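Local coordinates for probable outer membrane protein (Pseudomonas aeruginosa, PDB 3DWO) that probably carries long-chain fatty acids or other hydrophobic compounds across the outer membrane, as a beta-barrel channel of the FadL family, at residues A[178-183]-A[192-197]; A[198-203]-A[247-252]; A[68-73]-A[131-136]. One frame throughout, in Å; residues are numbered along the deposited sequence.

Contact 1 (A[178-183]-A[192-197]); sequences DLYASA and IPFPAS. With C8E ((hydroxyethyloxy)tri(ethyloxy)octane), chain C.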
loop_
_atom_site.group_PDB
_atom_site.type_symbol
_atom_site.label_atom_id
_atom_site.label_comp_id
_atom_site.label_asym_id
_atom_site.label_seq_id
_atom_site.Cartn_x
_atom_site.Cartn_y
_atom_site.Cartn_z
ATOM N N ASP A 178 24.071 -5.231 11.489
ATOM C CA ASP A 178 25.432 -5.022 11.967
ATOM C C ASP A 178 25.531 -5.700 13.348
ATOM O O ASP A 178 25.267 -5.064 14.376
ATOM C CB ASP A 178 25.667 -3.512 12.092
ATOM C CG ASP A 178 27.074 -3.170 12.474
ATOM O OD1 ASP A 178 27.776 -4.045 13.018
ATOM O OD2 ASP A 178 27.473 -2.009 12.243
ATOM N N LEU A 179 25.901 -6.982 13.371
ATOM C CA LEU A 179 26.001 -7.733 14.631
ATOM C C LEU A 179 26.855 -7.096 15.733
ATOM O O LEU A 179 26.491 -7.157 16.909
ATOM C CB LEU A 179 26.510 -9.159 14.386
ATOM C CG LEU A 179 25.721 -10.132 13.506
ATOM C CD1 LEU A 179 26.025 -11.549 13.969
ATOM C CD2 LEU A 179 24.234 -9.878 13.600
ATOM N N TYR A 180 27.997 -6.523 15.374
ATOM C CA TYR A 180 28.843 -5.888 16.379
ATOM C C TYR A 180 28.125 -4.695 17.010
ATOM O O TYR A 180 28.207 -4.482 18.225
ATOM C CB TYR A 180 30.162 -5.417 15.765
ATOM C CG TYR A 180 31.271 -6.438 15.825
ATOM C CD1 TYR A 180 31.671 -6.991 17.044
ATOM C CD2 TYR A 180 31.924 -6.850 14.669
ATOM C CE1 TYR A 180 32.695 -7.930 17.108
ATOM C CE2 TYR A 180 32.949 -7.792 14.720
ATOM C CZ TYR A 180 33.326 -8.326 15.941
ATOM O OH TYR A 180 34.323 -9.268 15.988
ATOM N N ALA A 181 27.430 -3.918 16.180
ATOM C CA ALA A 181 26.692 -2.754 16.669
ATOM C C ALA A 181 25.564 -3.221 17.583
ATOM O O ALA A 181 25.294 -2.604 18.605
ATOM C CB ALA A 181 26.126 -1.946 15.500
ATOM N N SER A 182 24.914 -4.318 17.212
ATOM C CA SER A 182 23.831 -4.863 18.024
ATOM C C SER A 182 24.352 -5.343 19.374
ATOM O O SER A 182 23.711 -5.126 20.408
ATOM C CB SER A 182 23.158 -6.022 17.297
ATOM O OG SER A 182 22.519 -5.552 16.128
ATOM N N ALA A 183 25.515 -5.993 19.360
ATOM C CA ALA A 183 26.142 -6.503 20.584
ATOM C C ALA A 183 26.483 -5.368 21.549
ATOM O O ALA A 183 26.197 -5.449 22.742
ATOM C CB ALA A 183 27.419 -7.288 20.240
ATOM N N ILE A 192 31.958 -3.206 25.423
ATOM C CA ILE A 192 33.000 -2.829 24.474
ATOM C C ILE A 192 32.398 -2.112 23.272
ATOM O O ILE A 192 31.582 -2.673 22.546
ATOM C CB ILE A 192 33.760 -4.074 23.974
ATOM C CG1 ILE A 192 34.374 -4.812 25.165
ATOM C CG2 ILE A 192 34.832 -3.667 22.966
ATOM C CD1 ILE A 192 35.001 -6.135 24.796
ATOM N N PRO A 193 32.806 -0.857 23.036
ATOM C CA PRO A 193 32.278 -0.093 21.907
ATOM C C PRO A 193 32.791 -0.590 20.560
ATOM O O PRO A 193 33.623 0.065 19.935
ATOM C CB PRO A 193 32.751 1.321 22.215
ATOM C CG PRO A 193 34.114 1.062 22.801
ATOM C CD PRO A 193 33.821 -0.077 23.764
ATOM N N PHE A 194 32.308 -1.746 20.119
ATOM C CA PHE A 194 32.730 -2.286 18.828
ATOM C C PHE A 194 32.472 -1.247 17.736
ATOM O O PHE A 194 31.449 -0.561 17.753
ATOM C CB PHE A 194 31.943 -3.555 18.490
ATOM C CG PHE A 194 32.028 -4.627 19.532
ATOM C CD1 PHE A 194 33.248 -5.212 19.852
ATOM C CD2 PHE A 194 30.885 -5.059 20.188
ATOM C CE1 PHE A 194 33.326 -6.220 20.815
ATOM C CE2 PHE A 194 30.948 -6.064 21.150
ATOM C CZ PHE A 194 32.172 -6.646 21.465
ATOM N N PRO A 195 33.396 -1.111 16.772
ATOM C CA PRO A 195 33.172 -0.128 15.709
ATOM C C PRO A 195 32.032 -0.575 14.786
ATOM O O PRO A 195 31.816 -1.770 14.575
ATOM C CB PRO A 195 34.524 -0.073 15.004
ATOM C CG PRO A 195 35.008 -1.473 15.129
ATOM C CD PRO A 195 34.666 -1.830 16.565
ATOM N N ALA A 196 31.296 0.386 14.246
ATOM C CA ALA A 196 30.185 0.065 13.365
ATOM C C ALA A 196 30.636 -0.246 11.942
ATOM O O ALA A 196 31.735 0.124 11.522
ATOM C CB ALA A 196 29.188 1.222 13.348
ATOM N N SER A 197 29.772 -0.939 11.210
ATOM C CA SER A 197 30.018 -1.296 9.818
ATOM C C SER A 197 31.209 -2.203 9.512
ATOM O O SER A 197 31.717 -2.202 8.388
ATOM C CB SER A 197 30.098 -0.017 8.980
ATOM O OG SER A 197 28.854 0.670 9.019
HETATM C C1 C8E C . 16.862 -8.962 13.179
HETATM C C2 C8E C . 17.479 -8.997 14.494
HETATM C C3 C8E C . 18.919 -9.206 14.471
HETATM C C4 C8E C . 19.351 -9.365 15.850
HETATM C C5 C8E C . 20.830 -9.355 15.874
HETATM C C6 C8E C . 21.302 -9.389 17.235
HETATM C C7 C8E C . 22.718 -9.635 17.013
HETATM C C8 C8E C . 23.356 -9.770 18.327
HETATM O O9 C8E C . 24.727 -9.951 18.626
HETATM C C10 C8E C . 25.411 -11.083 18.130
HETATM C C11 C8E C . 26.797 -10.955 18.666
HETATM O O12 C8E C . 27.762 -10.770 17.623
HETATM C C13 C8E C . 29.081 -10.418 18.109
HETATM C C14 C8E C . 30.361 -10.199 17.248
HETATM O O15 C8E C . 30.575 -10.090 15.806
HETATM C C16 C8E C . 30.833 -11.384 15.235
HETATM C C17 C8E C . 32.314 -11.796 15.188
HETATM O O18 C8E C . 32.749 -13.172 15.233
HETATM C C19 C8E C . 32.986 -13.639 16.588
HETATM C C20 C8E C . 33.066 -15.157 16.986
HETATM O O21 C8E C . 32.860 -15.510 18.359
HETATM O O HOH W 1 30.457 -3.609 13.088
HETATM O O HOH W 2 26.478 -0.813 9.519
#
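With CG anti to the backbone N (chi1 -176°), the Asp178 carboxylate reaches both its own helix start and the incoming loop 192-197, while Phe194, CG anti to the carbonyl carbon (chi1 -56°), turns its ring onto Tyr180. Asp178 is the N-cap of the short helix 179-184, which follows a barrel strand of this FadL-type channel. Its OD1 accepts from Ala181 N at 3.2 Å, the capping bond. Its OD2 takes a nearly straight bond from Ser197 N, 2.7 Å away, the donor lying moderately above the carboxylate plane. One carboxylate thus ties the helix start to the returning loop. Water reinforces both oxygens: one molecule donates to Asp178 OD1 and to Pro195 O, a second lies between Asp178 OD2 and Ser197 OG. The two N-H donors and the waters, together with the nearby helix N-terminus, would be expected to stabilise the charged form of the acid. Farther along, the Tyr180 and Phe194 rings meet obliquely, planes 47° apart and centroids 4.9 Å apart. The touch runs through Tyr180 CD1, which sits over a Phe194 face near the rim, 3.5 Å from Phe194 CG. Ile192 O lies over the opposite Phe194 face, and Ala183 CB packs obliquely against Phe194 CE2 at 3.8 Å. A C8E detergent crosses a face of the tyrosine and runs on past Leu179 and Ser182, reminiscent of the detergent-binding groove between extracellular loops of FadL. Its ether O15 rides 3.2 Å above the Tyr180 ring plane, over the ring centre.

Contact 2 (A[198-203]-A[247-252]); sequences NSSALM and YDHDGG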
loop_
_atom_site.group_PDB
_atom_site.type_symbol
_atom_site.label_atom_id
_atom_site.label_comp_id
_atom_site.label_asym_id
_atom_site.label_seq_id
_atom_site.Cartn_x
_atom_site.Cartn_y
_atom_site.Cartn_z
ATOM N N ASN A 198 31.661 -2.966 10.504
ATOM C CA ASN A 198 32.743 -3.918 10.285
ATOM C C ASN A 198 32.039 -5.215 9.938
ATOM O O ASN A 198 32.364 -5.858 8.943
ATOM C CB ASN A 198 33.595 -4.091 11.536
ATOM C CG ASN A 198 34.611 -2.991 11.688
ATOM O OD1 ASN A 198 34.269 -1.811 11.670
ATOM N ND2 ASN A 198 35.870 -3.365 11.831
ATOM N N SER A 199 31.067 -5.596 10.761
ATOM C CA SER A 199 30.279 -6.784 10.484
ATOM C C SER A 199 29.087 -6.268 9.673
ATOM O O SER A 199 28.606 -5.154 9.907
ATOM C CB SER A 199 29.787 -7.434 11.785
ATOM O OG SER A 199 29.016 -6.529 12.558
ATOM N N SER A 200 28.637 -7.044 8.697
ATOM C CA SER A 200 27.493 -6.641 7.887
ATOM C C SER A 200 26.953 -7.803 7.073
ATOM O O SER A 200 27.706 -8.544 6.417
ATOM C CB SER A 200 27.848 -5.489 6.939
ATOM O OG SER A 200 28.601 -5.948 5.837
ATOM N N ALA A 201 25.637 -7.949 7.123
ATOM C CA ALA A 201 24.950 -9.002 6.403
ATOM C C ALA A 201 23.580 -8.465 6.005
ATOM O O ALA A 201 22.972 -7.680 6.738
ATOM C CB ALA A 201 24.802 -10.222 7.293
ATOM N N LEU A 202 23.106 -8.868 4.833
ATOM C CA LEU A 202 21.803 -8.425 4.375
ATOM C C LEU A 202 20.741 -9.408 4.840
ATOM O O LEU A 202 20.747 -10.587 4.458
ATOM C CB LEU A 202 21.768 -8.328 2.852
ATOM C CG LEU A 202 20.446 -7.795 2.283
ATOM C CD1 LEU A 202 20.336 -6.305 2.576
ATOM C CD2 LEU A 202 20.384 -8.046 0.781
ATOM N N MET A 203 19.851 -8.922 5.696
ATOM C CA MET A 203 18.746 -9.721 6.203
ATOM C C MET A 203 17.671 -9.667 5.117
ATOM O O MET A 203 17.370 -8.595 4.604
ATOM C CB MET A 203 18.219 -9.100 7.497
ATOM C CG MET A 203 16.846 -9.576 7.895
ATOM S SD MET A 203 16.853 -11.303 8.347
ATOM C CE MET A 203 16.831 -11.169 10.130
ATOM N N TYR A 247 22.383 -12.748 4.123
ATOM C CA TYR A 247 23.424 -12.847 3.116
ATOM C C TYR A 247 24.611 -12.058 3.638
ATOM O O TYR A 247 24.670 -10.838 3.483
ATOM C CB TYR A 247 22.960 -12.266 1.777
ATOM C CG TYR A 247 24.115 -11.927 0.859
ATOM C CD1 TYR A 247 25.179 -12.815 0.688
ATOM C CD2 TYR A 247 24.177 -10.695 0.210
ATOM C CE1 TYR A 247 26.286 -12.482 -0.099
ATOM C CE2 TYR A 247 25.276 -10.352 -0.581
ATOM C CZ TYR A 247 26.330 -11.249 -0.726
ATOM O OH TYR A 247 27.441 -10.898 -1.462
ATOM N N ASP A 248 25.554 -12.756 4.264
ATOM C CA ASP A 248 26.736 -12.107 4.820
ATOM C C ASP A 248 27.804 -11.780 3.780
ATOM O O ASP A 248 28.067 -12.570 2.878
ATOM C CB ASP A 248 27.358 -12.985 5.909
ATOM C CG ASP A 248 27.779 -14.353 5.387
ATOM O OD1 ASP A 248 28.944 -14.743 5.612
ATOM O OD2 ASP A 248 26.944 -15.039 4.759
ATOM N N HIS A 249 28.406 -10.603 3.918
ATOM C CA HIS A 249 29.483 -10.135 3.042
ATOM C C HIS A 249 30.372 -9.423 4.046
ATOM O O HIS A 249 30.707 -8.234 3.933
ATOM C CB HIS A 249 28.936 -9.191 1.964
ATOM C CG HIS A 249 27.913 -8.219 2.460
ATOM N ND1 HIS A 249 28.196 -6.885 2.678
ATOM C CD2 HIS A 249 26.597 -8.376 2.747
ATOM C CE1 HIS A 249 27.099 -6.263 3.069
ATOM N NE2 HIS A 249 26.114 -7.143 3.120
ATOM N N ASP A 250 30.745 -10.232 5.028
ATOM C CA ASP A 250 31.506 -9.861 6.211
ATOM C C ASP A 250 32.899 -10.462 6.338
ATOM O O ASP A 250 33.626 -10.144 7.280
ATOM C CB ASP A 250 30.702 -10.339 7.421
ATOM C CG ASP A 250 30.373 -9.243 8.348
ATOM O OD1 ASP A 250 29.551 -9.470 9.253
ATOM O OD2 ASP A 250 30.948 -8.152 8.165
ATOM N N GLY A 251 33.254 -11.361 5.434
ATOM C CA GLY A 251 34.541 -12.008 5.555
ATOM C C GLY A 251 34.372 -13.086 6.619
ATOM O O GLY A 251 35.340 -13.527 7.237
ATOM N N GLY A 252 33.126 -13.491 6.854
ATOM C CA GLY A 252 32.849 -14.531 7.834
ATOM C C GLY A 252 32.471 -14.106 9.248
ATOM O O GLY A 252 32.173 -14.963 10.084
HETATM O O HOH W 3 31.761 -5.944 4.692
#
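Leu202 and Tyr247 form the best hydrogen-bonded part of this contact, an antiparallel hydrogen-bonded pair with two nearly straight bonds. Leu202 N reaches Tyr247 O at 2.9 Å, and Tyr247 N reaches Leu202 O at 2.7 Å; in each case the donor stands above the carbonyl plane. Next along the ladder the packing is tight: Ala201 and Asp248 make a non-hydrogen-bonded pair with their CA atoms 3.9 Å apart, and Ala201 CB presses on Asp248 CA at 3.7 Å. Their side chains share the face that meets helix 253-259, so the ladder is backed there by Thr254. Beyond this pair the strands come apart. His249 N still points almost straight at Ser200 O, but at 3.3 Å the bond is weak. The imidazole, with CG in the crowded position between the backbone N and the carbonyl carbon, folds back over the segment before strand 201-220. Ser200 O consequently lies 3.8 Å above the His249 ring, over its centre. At the frayed end Asp250 OD1 is in weak contact with Ser200 N, whose placement is less certain; its firm partner is Thr254 OG1 at the beginning of the following helix. A water that donates to His249 O also makes a weak bond with Ser200 OG. The looser side is on the opposite face, where Leu202 CB lies 4.3 Å from CB of the exposed Tyr247 and obliquely beside its ring. Together these residues form the open end of the 201-220/226-248 beta hairpin in the antiparallel barrel wall of this FadL-family channel.

Contact 3 (A[68-73]-A[131-136]); sequences NPMTGG and KGRDFA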
loop_
_atom_site.group_PDB
_atom_site.type_symbol
_atom_site.label_atom_id
_atom_site.label_comp_id
_atom_site.label_asym_id
_atom_site.label_seq_id
_atom_site.Cartn_x
_atom_site.Cartn_y
_atom_site.Cartn_z
ATOM N N ASN A 68 28.547 8.677 15.172
ATOM C CA ASN A 68 29.425 8.940 14.042
ATOM C C ASN A 68 28.654 8.897 12.735
ATOM O O ASN A 68 27.697 8.140 12.588
ATOM C CB ASN A 68 30.552 7.900 13.960
ATOM C CG ASN A 68 31.423 7.875 15.205
ATOM O OD1 ASN A 68 31.856 8.916 15.697
ATOM N ND2 ASN A 68 31.690 6.676 15.713
ATOM N N PRO A 69 29.045 9.734 11.770
ATOM C CA PRO A 69 28.328 9.695 10.496
ATOM C C PRO A 69 28.518 8.275 9.953
ATOM O O PRO A 69 29.586 7.671 10.130
ATOM C CB PRO A 69 29.073 10.730 9.652
ATOM C CG PRO A 69 29.537 11.730 10.681
ATOM C CD PRO A 69 30.018 10.843 11.804
ATOM N N MET A 70 27.489 7.727 9.324
ATOM C CA MET A 70 27.605 6.386 8.772
ATOM C C MET A 70 28.598 6.415 7.620
ATOM O O MET A 70 28.755 7.440 6.959
ATOM C CB MET A 70 26.251 5.908 8.245
ATOM C CG MET A 70 25.259 5.474 9.314
ATOM S SD MET A 70 25.839 4.005 10.163
ATOM C CE MET A 70 25.901 2.827 8.794
ATOM N N THR A 71 29.265 5.289 7.394
ATOM C CA THR A 71 30.217 5.143 6.298
ATOM C C THR A 71 29.703 3.989 5.430
ATOM O O THR A 71 28.651 3.413 5.714
ATOM C CB THR A 71 31.629 4.772 6.808
ATOM O OG1 THR A 71 31.604 3.439 7.331
ATOM C CG2 THR A 71 32.079 5.741 7.905
ATOM N N GLY A 72 30.444 3.649 4.381
ATOM C CA GLY A 72 30.030 2.564 3.510
ATOM C C GLY A 72 30.584 1.220 3.939
ATOM O O GLY A 72 30.404 0.219 3.246
ATOM N N GLY A 73 31.265 1.197 5.080
ATOM C CA GLY A 73 31.839 -0.038 5.583
ATOM C C GLY A 73 32.981 -0.569 4.736
ATOM O O GLY A 73 33.760 0.202 4.166
ATOM N N LYS A 131 23.674 5.172 3.065
ATOM C CA LYS A 131 23.824 5.544 4.466
ATOM C C LYS A 131 22.707 5.070 5.391
ATOM O O LYS A 131 22.899 4.987 6.601
ATOM C CB LYS A 131 23.964 7.059 4.585
ATOM C CG LYS A 131 22.693 7.835 4.251
ATOM C CD LYS A 131 22.931 9.349 4.361
ATOM C CE LYS A 131 23.871 9.851 3.269
ATOM N NZ LYS A 131 24.136 11.313 3.381
ATOM N N GLY A 132 21.543 4.784 4.826
ATOM C CA GLY A 132 20.436 4.309 5.637
ATOM C C GLY A 132 20.219 2.808 5.522
ATOM O O GLY A 132 19.147 2.315 5.871
ATOM N N ARG A 133 21.227 2.072 5.058
ATOM C CA ARG A 133 21.091 0.621 4.883
ATOM C C ARG A 133 20.745 -0.164 6.151
ATOM O O ARG A 133 20.183 -1.263 6.062
ATOM C CB ARG A 133 22.357 0.032 4.231
ATOM C CG ARG A 133 23.642 0.180 5.039
ATOM C CD ARG A 133 24.834 -0.368 4.259
ATOM N NE ARG A 133 26.103 -0.216 4.975
ATOM C CZ ARG A 133 26.719 0.947 5.167
ATOM N NH1 ARG A 133 26.189 2.070 4.697
ATOM N NH2 ARG A 133 27.864 0.987 5.838
ATOM N N ASP A 134 21.071 0.377 7.325
ATOM C CA ASP A 134 20.746 -0.318 8.576
ATOM C C ASP A 134 19.244 -0.243 8.864
ATOM O O ASP A 134 18.750 -0.912 9.765
ATOM C CB ASP A 134 21.487 0.285 9.779
ATOM C CG ASP A 134 22.988 -0.016 9.780
ATOM O OD1 ASP A 134 23.460 -0.843 8.969
ATOM O OD2 ASP A 134 23.702 0.588 10.619
ATOM N N PHE A 135 18.528 0.578 8.106
ATOM C CA PHE A 135 17.090 0.741 8.299
ATOM C C PHE A 135 16.273 0.128 7.181
ATOM O O PHE A 135 15.156 -0.344 7.411
ATOM C CB PHE A 135 16.721 2.225 8.411
ATOM C CG PHE A 135 17.311 2.906 9.613
ATOM C CD1 PHE A 135 18.626 3.354 9.601
ATOM C CD2 PHE A 135 16.554 3.078 10.767
ATOM C CE1 PHE A 135 19.184 3.967 10.727
ATOM C CE2 PHE A 135 17.099 3.687 11.896
ATOM C CZ PHE A 135 18.419 4.132 11.873
ATOM N N ALA A 136 16.819 0.142 5.968
ATOM C CA ALA A 136 16.107 -0.420 4.835
ATOM C C ALA A 136 16.918 -0.444 3.557
ATOM O O ALA A 136 17.754 0.432 3.304
ATOM C CB ALA A 136 14.822 0.358 4.591
#
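Neither backbone is helix or strand here: the two loops come closest at Met70 and Lys131, whose CA atoms are 5.8 Å apart, and no backbone-to-backbone hydrogen bond joins them. The loop 68-73 turns through an ST turn, in which Gly73 N donates to Thr71 OG1 at 3.2 Å, and Gly73 continues at positive phi (68°). Both segments belong to loops that link neighbouring strands of the FadL-family beta barrel. The turn presents Thr71 O to Arg133, whose CG occupies the crowded position between its backbone N and carbonyl carbon (chi1 63°) and whose chain then extends fully from CG to NE. The guanidinium comes end-on: Arg133 NH2 bonds Thr71 O at 2.6 Å and Arg133 NH1 bonds it at 3.0 Å. This single oxygen lies in the guanidinium plane, at its edge, so the double grip restrains rotation of the group. NH1 has a second acceptor in Trp130 O. Gly72 O lies over one face of the guanidinium and Met70 CE over the opposite one, 4.0 Å from Arg133 NH2. Met70 reaches that place by bending at both chi2 and chi3, crossing Arg133 and Asp134 obliquely. Nearer the backbone, Met70 CG rests against Lys131 O at 3.6 Å. The Lys131 side chain leads away, its NZ hydrogen-bonded to Gly60 O. Asp134, CG anti to its carbonyl carbon, divides its carboxylate: OD1 is held by Asn176 ND2, while Asp134 OD2 lies against the thioether methyl, 3.6 Å from Met70 CE.

How the contacts relate
Contact 3 closes first along the chain, contact 1 follows and contact 2 comes last, yet all three gather at one end of the barrel, their centres 12 to 14 Å apart. The segment 192-203 joins them. Ser199 OG of contact 2 probably bonds Tyr180 N, tying the open end of the hairpin 201-220/226-248 to helix 179-184 of contact 1. Ser197 of contact 1 packs on Met70, Gly73 and Arg133 of contact 3. Contacts 2 and 3 do not touch, their nearest atoms about 6 Å apart, so contact 1 bridges them. Loops from four interstrand connections thus pack together beside a bound detergent, probably as the extracellular cap of the channel, as in FadL.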